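Local coordinates for protein concanavalin B (Canavalia ensiformis, PDB 6CAF) that may act as a carbohydrate-binding protein and has the TIM-barrel fold of the family 18 chitinases, at residues Gly113-Cys118 with Ile155-Asp160; Pro71-Glu76 with Gly141-Val146. All blocks are in the same frame, centred on the assembly; numbering follows the deposited sequence. Where two conformers were deposited one is given.

Contact 1. Residues Gly113-Cys118 with Ile155-Asp160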
loop_
_atom_site.group_PDB
_atom_site.type_symbol
_atom_site.label_atom_id
_atom_site.label_comp_id
_atom_site.label_asym_id
_atom_site.label_seq_id
_atom_site.Cartn_x
_atom_site.Cartn_y
_atom_site.Cartn_z
ATOM N N GLY A 113 4.544 15.615 2.224
ATOM C CA GLY A 113 3.634 16.023 3.275
ATOM C C GLY A 113 4.314 16.118 4.627
ATOM O O GLY A 113 5.516 15.903 4.773
ATOM N N THR A 114 3.495 16.425 5.623
ATOM C CA THR A 114 3.916 16.572 6.996
ATOM C C THR A 114 2.926 15.752 7.790
ATOM O O THR A 114 1.763 16.172 7.997
ATOM C CB THR A 114 3.831 18.034 7.449
ATOM O OG1 THR A 114 4.653 18.844 6.605
ATOM C CG2 THR A 114 4.259 18.164 8.898
ATOM N N TYR A 115 3.359 14.571 8.214
ATOM C CA TYR A 115 2.444 13.681 8.888
ATOM C C TYR A 115 3.075 13.062 10.115
ATOM O O TYR A 115 4.230 12.654 10.105
ATOM C CB TYR A 115 1.894 12.627 7.925
ATOM C CG TYR A 115 2.895 11.815 7.155
ATOM C CD1 TYR A 115 3.392 10.623 7.658
ATOM C CD2 TYR A 115 3.327 12.207 5.886
ATOM C CE1 TYR A 115 4.258 9.851 6.938
ATOM C CE2 TYR A 115 4.197 11.423 5.176
ATOM C CZ TYR A 115 4.669 10.244 5.693
ATOM O OH TYR A 115 5.509 9.415 4.981
ATOM N N SER A 116 2.253 12.968 11.152
ATOM C CA SER A 116 2.652 12.437 12.431
ATOM C C SER A 116 1.465 11.840 13.141
ATOM O O SER A 116 0.381 12.416 13.102
ATOM C CB SER A 116 3.231 13.546 13.318
ATOM O OG SER A 116 3.635 13.027 14.580
ATOM N N ALA A 117 1.682 10.706 13.796
ATOM C CA ALA A 117 0.675 10.141 14.652
ATOM C C ALA A 117 0.586 10.856 16.010
ATOM O O ALA A 117 -0.364 10.619 16.765
ATOM C CB ALA A 117 0.917 8.660 14.826
ATOM N N CYS A 118 1.577 11.713 16.284
ATOM C CA CYS A 118 1.558 12.720 17.370
ATOM C C CYS A 118 1.721 12.185 18.779
ATOM O O CYS A 118 2.648 12.577 19.490
ATOM C CB CYS A 118 0.239 13.567 17.290
ATOM S SG CYS A 118 -0.087 14.648 18.721
ATOM N N ILE A 155 4.447 4.712 5.750
ATOM C CA ILE A 155 5.102 5.643 6.639
ATOM C C ILE A 155 6.582 5.682 6.296
ATOM O O ILE A 155 7.397 4.952 6.861
ATOM C CB ILE A 155 4.835 5.282 8.108
ATOM C CG1 ILE A 155 3.318 5.113 8.384
ATOM C CG2 ILE A 155 5.472 6.287 9.051
ATOM C CD1 ILE A 155 2.468 6.264 7.940
ATOM N N GLN A 156 6.916 6.515 5.321
ATOM C CA GLN A 156 8.241 6.511 4.778
ATOM C C GLN A 156 9.039 7.753 5.099
ATOM O O GLN A 156 10.268 7.731 5.058
ATOM C CB GLN A 156 8.250 6.164 3.287
ATOM C CG GLN A 156 7.275 6.758 2.390
ATOM C CD GLN A 156 7.593 6.533 0.959
ATOM O OE1 GLN A 156 8.444 7.204 0.407
ATOM N NE2 GLN A 156 6.938 5.562 0.352
ATOM N N LYS A 157 8.334 8.815 5.445
ATOM C CA LYS A 157 8.917 10.096 5.704
ATOM C C LYS A 157 8.025 10.850 6.687
ATOM O O LYS A 157 7.578 11.960 6.397
ATOM C CB LYS A 157 9.074 10.868 4.374
ATOM C CG LYS A 157 9.901 12.123 4.493
ATOM C CD LYS A 157 9.661 13.121 3.363
ATOM C CE LYS A 157 8.190 13.446 3.102
ATOM N NZ LYS A 157 7.365 13.784 4.293
ATOM N N PRO A 158 7.771 10.251 7.871
ATOM C CA PRO A 158 7.022 10.934 8.892
ATOM C C PRO A 158 7.868 11.946 9.607
ATOM O O PRO A 158 9.086 11.948 9.468
ATOM C CB PRO A 158 6.653 9.828 9.866
ATOM C CG PRO A 158 7.877 8.950 9.811
ATOM C CD PRO A 158 8.268 8.956 8.347
ATOM N N VAL A 159 7.229 12.787 10.406
ATOM C CA VAL A 159 8.003 13.669 11.257
ATOM C C VAL A 159 8.940 12.795 12.082
ATOM O O VAL A 159 10.166 12.996 12.096
ATOM C CB VAL A 159 7.094 14.481 12.186
ATOM C CG1 VAL A 159 7.939 15.291 13.165
ATOM C CG2 VAL A 159 6.147 15.379 11.385
ATOM N N ASP A 160 8.360 11.811 12.766
ATOM C CA ASP A 160 9.176 10.786 13.432
ATOM C C ASP A 160 8.503 9.454 13.611
ATOM O O ASP A 160 7.480 9.190 13.010
ATOM C CB ASP A 160 9.745 11.266 14.758
ATOM C CG ASP A 160 8.767 11.172 15.924
ATOM O OD1 ASP A 160 7.722 10.464 15.884
ATOM O OD2 ASP A 160 9.110 11.789 16.957
HETATM O O HOH W 1 6.127 14.063 7.447
#
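The phenol of Y115 reaches over to the backbone of Q156, K157 and P158, and its hydroxyl takes two of the four hydrogen bonds between the segments. OH accepts from Q156 N at 3.2 Å and from K157 N at 2.9 Å, both bonds bent, with N-H...O angles of 144° and 147°; it also bonds to G110 O, so three backbone groups fix the end of the ring. Q156 N approaches at the ring edge, near its plane, whereas K157 O lies over one face, 3.5 Å from CZ. P158 comes obliquely, its CB 3.8 Å from CE1, and the I155 CD1 methyl reaches the same CE1.

K157 crosses the tyrosine at about a right angle. Its chain bends at chi3 and chi4, the latter bringing NZ back to G113 O at 2.9 Å. A water bridges Y115 N and K157 O and donates weakly to G113 O. Farther along, V159 N gives Y115 O a nearly straight bond of 3.0 Å (168°), and V159 CG2 packs on S116 CB at 3.9 Å.

By family comparison, Q156 stands where active GH18 chitinases carry the catalytic glutamate; its NE2 bonds D154 OD1. The contact joins the short strand 114-115, which runs parallel to strand 55-64, with S116 just beyond it bonded through its backbone to F64, to the loop leaving barrel strand 150-154. W164 of helix 164-178 touches Y115, I155 and P158, and the C118-C66 disulfide ties the far end to the segment just after strand 55-64.

Contact 2. Residues Pro71-Glu76 with Gly141-Val146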
loop_
_atom_site.group_PDB
_atom_site.type_symbol
_atom_site.label_atom_id
_atom_site.label_comp_id
_atom_site.label_asym_id
_atom_site.label_seq_id
_atom_site.Cartn_x
_atom_site.Cartn_y
_atom_site.Cartn_z
ATOM N N PRO A 71 -8.343 15.833 9.294
ATOM C CA PRO A 71 -7.451 15.837 8.148
ATOM C C PRO A 71 -8.187 15.942 6.819
ATOM O O PRO A 71 -9.245 15.346 6.631
ATOM C CB PRO A 71 -6.715 14.503 8.278
ATOM C CG PRO A 71 -6.675 14.264 9.752
ATOM C CD PRO A 71 -7.995 14.784 10.257
ATOM N N GLU A 72 -7.617 16.721 5.922
ATOM C CA GLU A 72 -8.179 16.897 4.603
ATOM C C GLU A 72 -7.374 16.167 3.553
ATOM O O GLU A 72 -6.141 16.125 3.604
ATOM C CB GLU A 72 -8.260 18.369 4.264
ATOM C CG GLU A 72 -8.923 18.619 2.921
ATOM C CD GLU A 72 -10.419 18.237 2.879
ATOM O OE1 GLU A 72 -10.832 17.033 2.742
ATOM O OE2 GLU A 72 -11.209 19.192 2.957
ATOM N N LEU A 73 -8.080 15.566 2.604
ATOM C CA LEU A 73 -7.433 14.830 1.553
ATOM C C LEU A 73 -7.154 15.733 0.357
ATOM O O LEU A 73 -8.035 16.441 -0.132
ATOM C CB LEU A 73 -8.313 13.640 1.156
ATOM C CG LEU A 73 -7.679 12.678 0.143
ATOM C CD1 LEU A 73 -6.492 11.957 0.750
ATOM C CD2 LEU A 73 -8.719 11.703 -0.312
ATOM N N GLU A 74 -5.920 15.686 -0.115
ATOM C CA GLU A 74 -5.523 16.385 -1.324
ATOM C C GLU A 74 -4.758 15.396 -2.191
ATOM O O GLU A 74 -3.715 14.893 -1.799
ATOM C CB GLU A 74 -4.594 17.551 -0.982
ATOM C CG GLU A 74 -5.265 18.722 -0.297
ATOM C CD GLU A 74 -5.704 19.821 -1.251
ATOM O OE1 GLU A 74 -5.691 19.638 -2.478
ATOM O OE2 GLU A 74 -6.069 20.876 -0.738
ATOM N N LEU A 75 -5.315 15.117 -3.352
ATOM C CA LEU A 75 -4.693 14.225 -4.327
ATOM C C LEU A 75 -4.185 15.115 -5.458
ATOM O O LEU A 75 -4.978 15.841 -6.082
ATOM C CB LEU A 75 -5.712 13.207 -4.836
ATOM C CG LEU A 75 -6.297 12.270 -3.766
ATOM C CD1 LEU A 75 -7.213 11.254 -4.429
ATOM C CD2 LEU A 75 -5.201 11.586 -2.966
ATOM N N GLU A 76 -2.867 15.076 -5.690
ATOM C CA GLU A 76 -2.173 16.045 -6.534
ATOM C C GLU A 76 -2.755 16.103 -7.937
ATOM O O GLU A 76 -2.743 15.112 -8.670
ATOM C CB GLU A 76 -0.688 15.709 -6.590
ATOM C CG GLU A 76 0.162 16.744 -7.293
ATOM C CD GLU A 76 1.574 16.225 -7.528
ATOM O OE1 GLU A 76 2.312 16.017 -6.494
ATOM O OE2 GLU A 76 1.906 15.992 -8.757
ATOM N N GLY A 141 -17.389 12.059 4.337
ATOM C CA GLY A 141 -15.985 12.406 4.528
ATOM C C GLY A 141 -15.356 12.886 3.237
ATOM O O GLY A 141 -16.042 13.180 2.253
ATOM N N PRO A 142 -14.026 12.982 3.239
ATOM C CA PRO A 142 -13.344 13.518 2.076
ATOM C C PRO A 142 -13.631 12.795 0.758
ATOM O O PRO A 142 -13.632 13.430 -0.278
ATOM C CB PRO A 142 -11.871 13.422 2.489
ATOM C CG PRO A 142 -11.918 13.602 3.983
ATOM C CD PRO A 142 -13.115 12.807 4.387
ATOM N N LEU A 143 -13.842 11.486 0.819
ATOM C CA LEU A 143 -14.147 10.658 -0.345
ATOM C C LEU A 143 -15.627 10.373 -0.494
ATOM O O LEU A 143 -16.014 9.501 -1.238
ATOM C CB LEU A 143 -13.330 9.357 -0.302
ATOM C CG LEU A 143 -11.825 9.545 -0.535
ATOM C CD1 LEU A 143 -11.083 8.290 -0.175
ATOM C CD2 LEU A 143 -11.540 9.933 -1.973
ATOM N N GLY A 144 -16.456 11.171 0.172
ATOM C CA GLY A 144 -17.872 10.909 0.202
ATOM C C GLY A 144 -18.244 10.014 1.349
ATOM O O GLY A 144 -17.562 9.951 2.380
ATOM N N LYS A 145 -19.343 9.303 1.176
ATOM C CA LYS A 145 -19.814 8.362 2.166
ATOM C C LYS A 145 -19.394 6.973 1.686
ATOM O O LYS A 145 -19.981 6.426 0.745
ATOM C CB LYS A 145 -21.321 8.448 2.368
ATOM C CG LYS A 145 -21.804 7.660 3.556
ATOM C CD LYS A 145 -23.267 7.969 3.865
ATOM C CE LYS A 145 -23.400 9.221 4.710
ATOM N NZ LYS A 145 -24.812 9.415 5.138
ATOM N N VAL A 146 -18.329 6.455 2.281
ATOM C CA VAL A 146 -17.706 5.223 1.834
ATOM C C VAL A 146 -17.340 4.329 3.006
ATOM O O VAL A 146 -17.239 4.802 4.152
ATOM C CB VAL A 146 -16.425 5.483 0.989
ATOM C CG1 VAL A 146 -16.748 6.213 -0.314
ATOM C CG2 VAL A 146 -15.355 6.238 1.773
#
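P71-E76 runs extended past a tight type I turn, G141 to G144, and the two chains come nearest at L73 and P142, whose CA atoms are 6.1 Å apart. Within the TIM barrel this is packing between two loops: one follows strand 55-64, the other leads from helix 120-135 towards strand 150-154. The turn is closed from both sides, G144 N to G141 O and G141 N to G144 O, each at 2.9 Å, which presents P142 and L143 at its corner. G144 has a positive phi of 89°, a backbone conformation in which a CB would collide with the carbonyl oxygen of L143.

No hydrogen bond crosses the interface, and its 180 Å² of buried surface is mainly aliphatic. The CB of L73 points towards the turn and meets P142 CB at 3.8 Å. L73 CG is anti to the backbone N (chi1 -174°); farther out, the CD2 methyl settles against the branched end of L143, the two side chains meeting at a slant. P142 also lies near the P71 carbonyl, its CG 4.1 Å from P71 O, an oxygen that receives a weak bond from Y129 OH.

Helix 120-135 backs the turn: Y129 and F134 touch P142, and F134 touches L143 as well. L143 continues onto I94 of helix 91-99, while L73 rests on L61 of strand 55-64, so the leucine pair links the loops to strand 55-64 and helix 91-99.

E72 is deposited in two conformers; in the one given, its side chain runs antiparallel to P142, with E72 OE1 3.8 Å from both P142 CB and P142 CG, and the same oxygen accepts L73 N at 3.1 Å through its anti lone pair. Of the leucine methyls, L73 CD2 lies 3.7 Å from L143 CD2 and 3.8 Å from L143 CG.

In the fold
Contacts 1 and 2 lie about 18 Å apart, centre to centre, with nearest atoms about 8 Å apart, so they do not touch, and along the chain their segments alternate. Both involve the surroundings of strands 55-64 and 150-154: contact 1 takes the loop that leaves strand 150-154 and a strand paired with 55-64, while contact 2 takes the loop that leaves 55-64 and the one that enters 150-154. Contact 1, partly buried, relies on hydrogen bonds, a lysine and a bridging water; contact 2 is the more buried and is mainly aliphatic, with no hydrogen bond between its segments. The more buried contact is nonetheless the smaller, with about half the buried surface.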